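Local coordinates for choline binding protein PCPA (Streptococcus pneumoniae, PDB 4CP6), which probably sits on the pneumococcal surface as a choline-binding protein, is studied as a vaccine antigen, and presents a leucine-rich repeat domain that may mediate adhesion, at residues I98-P101 with S102-K106; L343-G346 with N347-S351. All coordinates share one frame; numbering follows the deposited sequence. Where two conformers were deposited one is given.

Contact 1: residues I98-P101 with S102-K106; sequences ITIP and SSIKK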
loop_
_atom_site.group_PDB
_atom_site.type_symbol
_atom_site.label_atom_id
_atom_site.label_comp_id
_atom_site.label_asym_id
_atom_site.label_seq_id
_atom_site.Cartn_x
_atom_site.Cartn_y
_atom_site.Cartn_z
ATOM N N ILE A 98 23.012 -0.667 13.009
ATOM C CA ILE A 98 23.821 0.328 12.343
ATOM C C ILE A 98 23.493 1.663 12.955
ATOM O O ILE A 98 22.298 1.989 13.098
ATOM C CB ILE A 98 23.659 0.344 10.794
ATOM C CG1 ILE A 98 24.138 -1.009 10.172
ATOM C CG2 ILE A 98 24.413 1.549 10.190
ATOM C CD1 ILE A 98 23.831 -1.186 8.683
ATOM N N THR A 99 24.530 2.423 13.332
ATOM C CA THR A 99 24.397 3.769 13.871
ATOM C C THR A 99 24.725 4.763 12.772
ATOM O O THR A 99 25.752 4.626 12.083
ATOM C CB THR A 99 25.272 3.938 15.112
ATOM O OG1 THR A 99 24.755 3.095 16.137
ATOM C CG2 THR A 99 25.322 5.382 15.611
ATOM N N ILE A 100 23.821 5.752 12.576
ATOM C CA ILE A 100 23.959 6.757 11.545
ATOM C C ILE A 100 24.420 8.054 12.185
ATOM O O ILE A 100 23.724 8.573 13.059
ATOM C CB ILE A 100 22.602 6.930 10.827
ATOM C CG1 ILE A 100 22.165 5.570 10.207
ATOM C CG2 ILE A 100 22.661 8.059 9.799
ATOM C CD1 ILE A 100 20.893 5.598 9.302
ATOM N N PRO A 101 25.571 8.600 11.743
ATOM C CA PRO A 101 26.074 9.840 12.350
ATOM C C PRO A 101 25.228 11.029 11.936
ATOM O O PRO A 101 24.528 10.948 10.920
ATOM C CB PRO A 101 27.512 9.939 11.818
ATOM C CG PRO A 101 27.451 9.229 10.474
ATOM C CD PRO A 101 26.497 8.085 10.709
ATOM N N SER A 102 25.327 12.148 12.685
ATOM C CA SER A 102 24.531 13.334 12.388
ATOM C C SER A 102 24.774 13.922 11.002
ATOM O O SER A 102 23.853 14.488 10.428
ATOM C CB SER A 102 24.707 14.402 13.466
ATOM O OG SER A 102 26.055 14.827 13.555
ATOM N N SER A 103 25.983 13.756 10.433
ATOM C CA SER A 103 26.321 14.293 9.123
ATOM C C SER A 103 25.484 13.735 7.954
ATOM O O SER A 103 25.452 14.355 6.899
ATOM C CB SER A 103 27.811 14.090 8.838
ATOM O OG SER A 103 28.184 12.723 8.789
ATOM N N ILE A 104 24.866 12.547 8.121
ATOM C CA ILE A 104 24.080 11.992 6.993
ATOM C C ILE A 104 22.815 12.830 6.742
ATOM O O ILE A 104 21.951 12.894 7.619
ATOM C CB ILE A 104 23.732 10.514 7.225
ATOM C CG1 ILE A 104 24.996 9.637 7.421
ATOM C CG2 ILE A 104 22.810 9.953 6.093
ATOM C CD1 ILE A 104 25.995 9.569 6.184
ATOM N N LYS A 105 22.719 13.445 5.571
ATOM C CA LYS A 105 21.557 14.238 5.187
ATOM C C LYS A 105 20.604 13.470 4.260
ATOM O O LYS A 105 19.441 13.840 4.160
ATOM C CB LYS A 105 22.004 15.532 4.499
ATOM C CG LYS A 105 20.864 16.559 4.440
ATOM C CD LYS A 105 21.372 17.956 4.123
ATOM C CE LYS A 105 20.226 18.927 3.959
ATOM N NZ LYS A 105 20.681 20.345 3.991
ATOM N N LYS A 106 21.094 12.460 3.533
ATOM C CA LYS A 106 20.252 11.717 2.606
ATOM C C LYS A 106 20.637 10.271 2.606
ATOM O O LYS A 106 21.828 9.951 2.619
ATOM C CB LYS A 106 20.409 12.290 1.189
ATOM C CG LYS A 106 19.501 11.630 0.154
ATOM C CD LYS A 106 19.168 12.536 -1.016
ATOM C CE LYS A 106 20.326 12.742 -1.953
ATOM N NZ LYS A 106 19.910 13.391 -3.230
HETATM O O HOH W 1 21.815 11.654 10.189
#
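Ile100, just before a type I beta turn, meets Ile104, its last residue. The methyl CG2 of Ile100 lies 3.7 Å from CG1 of Ile104, and the two side chains cross at about a right angle. In Ile100 this methyl is trans to the backbone N and CG1 lies beside that N (chi1 -59°), which aims CG2 at Ile104. The ring of Pro101 lies obliquely across Ile104. Its CD is 3.9 Å from Ile104 CG1, and its CG is 3.9 Å from Ser103 OG. The backbone sets these groups in place. The turn runs from Pro101 to Ile104 and is closed by a hydrogen bond of 3.2 Å from Ile104 N to Pro101 O. The N-H points well at the oxygen (165°), but the donor stands 47° above the carbonyl plane. Water 1 lies 2.9 Å from both Pro101 O and Ile104 O and can donate to either. Ser103 OG hydrogen-bonds with Thr62 OG1 and Val73 O. The turn leads from strand 97-100 of the parallel sheet toward strand 106-107. Ile100 packs on Ile120 and Phe122 of the neighbouring strand 119-122, while Ile104 rests on Val73 and Val76 of strand 69-76.

Contact 2: residues L343-G346 with N347-S351; sequences LTIG and NNINS
Gly346 to Ile349 make a type I beta turn, in which Ile349 N donates a hydrogen bond to Gly346 O over 3.3 Å with an N-H...O angle of 163°. The donor sits 47° above the plane of that carbonyl. Water 2 approaches the same oxygen at 2.9 Å and lies 3.0 Å from Ile349 O; it sits between the two carbonyl oxygens and can donate to either. Ile345, just before the turn, and Ile349, its last residue, cross at about a right angle. Their branch methyls touch, CG2 of Ile345 to CG2 of Ile349 at 3.7 Å. Ile349 extends its long arm (chi2 165°) back over the start of the turn, where CD1 comes within 3.8 Å of Gly346 N and 3.9 Å of Ile345 CG2. This is the strand-to-turn corner of a leucine-rich repeat of the BspA type: Ile345 ends strand 342-345, and its buried side chain packs on Ile367 and Ile369 of strand 366-369 and on Phe356. The backbone of Asn347 links the turn to the neighbouring loops. Its N hydrogen-bonds to Asp324 OD1, and its O accepts from Asn371 ND2. The side chain of Asn348 is exposed, yet its ND2 is held by Asn325 OD1.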
loop_
_atom_site.group_PDB
_atom_site.type_symbol
_atom_site.label_atom_id
_atom_site.label_comp_id
_atom_site.label_asym_id
_atom_site.label_seq_id
_atom_site.Cartn_x
_atom_site.Cartn_y
_atom_site.Cartn_z
ATOM N N LEU A 343 -26.482 -11.714 -6.973
ATOM C CA LEU A 343 -26.018 -10.418 -7.458
ATOM C C LEU A 343 -27.204 -9.701 -8.092
ATOM O O LEU A 343 -27.922 -10.311 -8.908
ATOM C CB LEU A 343 -24.867 -10.595 -8.483
ATOM C CG LEU A 343 -24.505 -9.327 -9.245
ATOM C CD1 LEU A 343 -23.765 -8.350 -8.317
ATOM C CD2 LEU A 343 -23.621 -9.648 -10.458
ATOM N N THR A 344 -27.425 -8.421 -7.748
ATOM C CA THR A 344 -28.443 -7.613 -8.397
ATOM C C THR A 344 -27.765 -6.452 -9.095
ATOM O O THR A 344 -26.875 -5.827 -8.507
ATOM C CB THR A 344 -29.513 -7.119 -7.408
ATOM O OG1 THR A 344 -30.188 -8.271 -6.892
ATOM C CG2 THR A 344 -30.515 -6.163 -8.060
ATOM N N ILE A 345 -28.157 -6.191 -10.339
ATOM C CA ILE A 345 -27.587 -5.120 -11.136
ATOM C C ILE A 345 -28.694 -4.080 -11.276
ATOM O O ILE A 345 -29.734 -4.350 -11.888
ATOM C CB ILE A 345 -27.088 -5.647 -12.503
ATOM C CG1 ILE A 345 -26.194 -6.896 -12.321
ATOM C CG2 ILE A 345 -26.360 -4.545 -13.270
ATOM C CD1 ILE A 345 -25.645 -7.511 -13.623
ATOM N N GLY A 346 -28.427 -2.885 -10.740
ATOM C CA GLY A 346 -29.374 -1.775 -10.660
ATOM C C GLY A 346 -29.979 -1.278 -11.956
ATOM O O GLY A 346 -29.509 -1.571 -13.056
ATOM N N ASN A 347 -31.067 -0.480 -11.806
ATOM C CA ASN A 347 -31.948 -0.052 -12.900
ATOM C C ASN A 347 -31.310 0.599 -14.104
ATOM O O ASN A 347 -31.725 0.311 -15.228
ATOM C CB ASN A 347 -33.061 0.898 -12.389
ATOM C CG ASN A 347 -34.049 0.258 -11.420
ATOM O OD1 ASN A 347 -34.106 -0.955 -11.236
ATOM N ND2 ASN A 347 -34.847 1.062 -10.749
ATOM N N ASN A 348 -30.357 1.515 -13.901
ATOM C CA ASN A 348 -29.851 2.261 -15.033
ATOM C C ASN A 348 -28.499 1.765 -15.533
ATOM O O ASN A 348 -27.833 2.477 -16.275
ATOM C CB ASN A 348 -29.858 3.777 -14.729
ATOM C CG ASN A 348 -31.205 4.200 -14.176
ATOM O OD1 ASN A 348 -32.265 3.867 -14.742
ATOM N ND2 ASN A 348 -31.205 4.763 -12.973
ATOM N N ILE A 349 -28.134 0.503 -15.198
ATOM C CA ILE A 349 -26.899 -0.099 -15.701
ATOM C C ILE A 349 -27.334 -0.877 -16.927
ATOM O O ILE A 349 -28.001 -1.917 -16.795
ATOM C CB ILE A 349 -26.235 -0.977 -14.603
ATOM C CG1 ILE A 349 -25.863 -0.101 -13.378
ATOM C CG2 ILE A 349 -24.986 -1.638 -15.199
ATOM C CD1 ILE A 349 -25.562 -0.898 -12.158
ATOM N N ASN A 350 -26.994 -0.349 -18.109
ATOM C CA ASN A 350 -27.450 -0.931 -19.379
ATOM C C ASN A 350 -26.322 -1.476 -20.236
ATOM O O ASN A 350 -26.576 -1.931 -21.344
ATOM C CB ASN A 350 -28.276 0.094 -20.181
ATOM C CG ASN A 350 -27.541 1.380 -20.479
ATOM O OD1 ASN A 350 -26.391 1.391 -20.909
ATOM N ND2 ASN A 350 -28.190 2.505 -20.261
ATOM N N SER A 351 -25.074 -1.416 -19.753
ATOM C CA SER A 351 -23.933 -1.909 -20.499
ATOM C C SER A 351 -23.026 -2.597 -19.496
ATOM O O SER A 351 -22.657 -1.993 -18.484
ATOM C CB SER A 351 -23.220 -0.750 -21.183
ATOM O OG SER A 351 -22.053 -1.199 -21.847
HETATM O O HOH W 2 -29.345 -3.811 -14.871
#

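Overall arrangement
From the N terminus, the chain first forms the antiparallel strands between residues 18 and 40 and the strands between 57 and 76, then reaches strand 97-100. Contact 1 closes the short loop from this strand to strand 106-107, early in the repeat array. The chain then runs on through further repeats and the antiparallel strands between 224 and 241. Contact 2 closes the matching loop from strand 342-345 to strand 351-352. The two loops follow in series and neither nest nor cross. The centres of contact 1 and contact 2 are about 58 Å apart, on opposite sides of the chain's centre. Contact 1 ties one parallel sheet to the N-terminal mixed sheet; contact 2 joins another, through strand 342-345, to short strand 351-352.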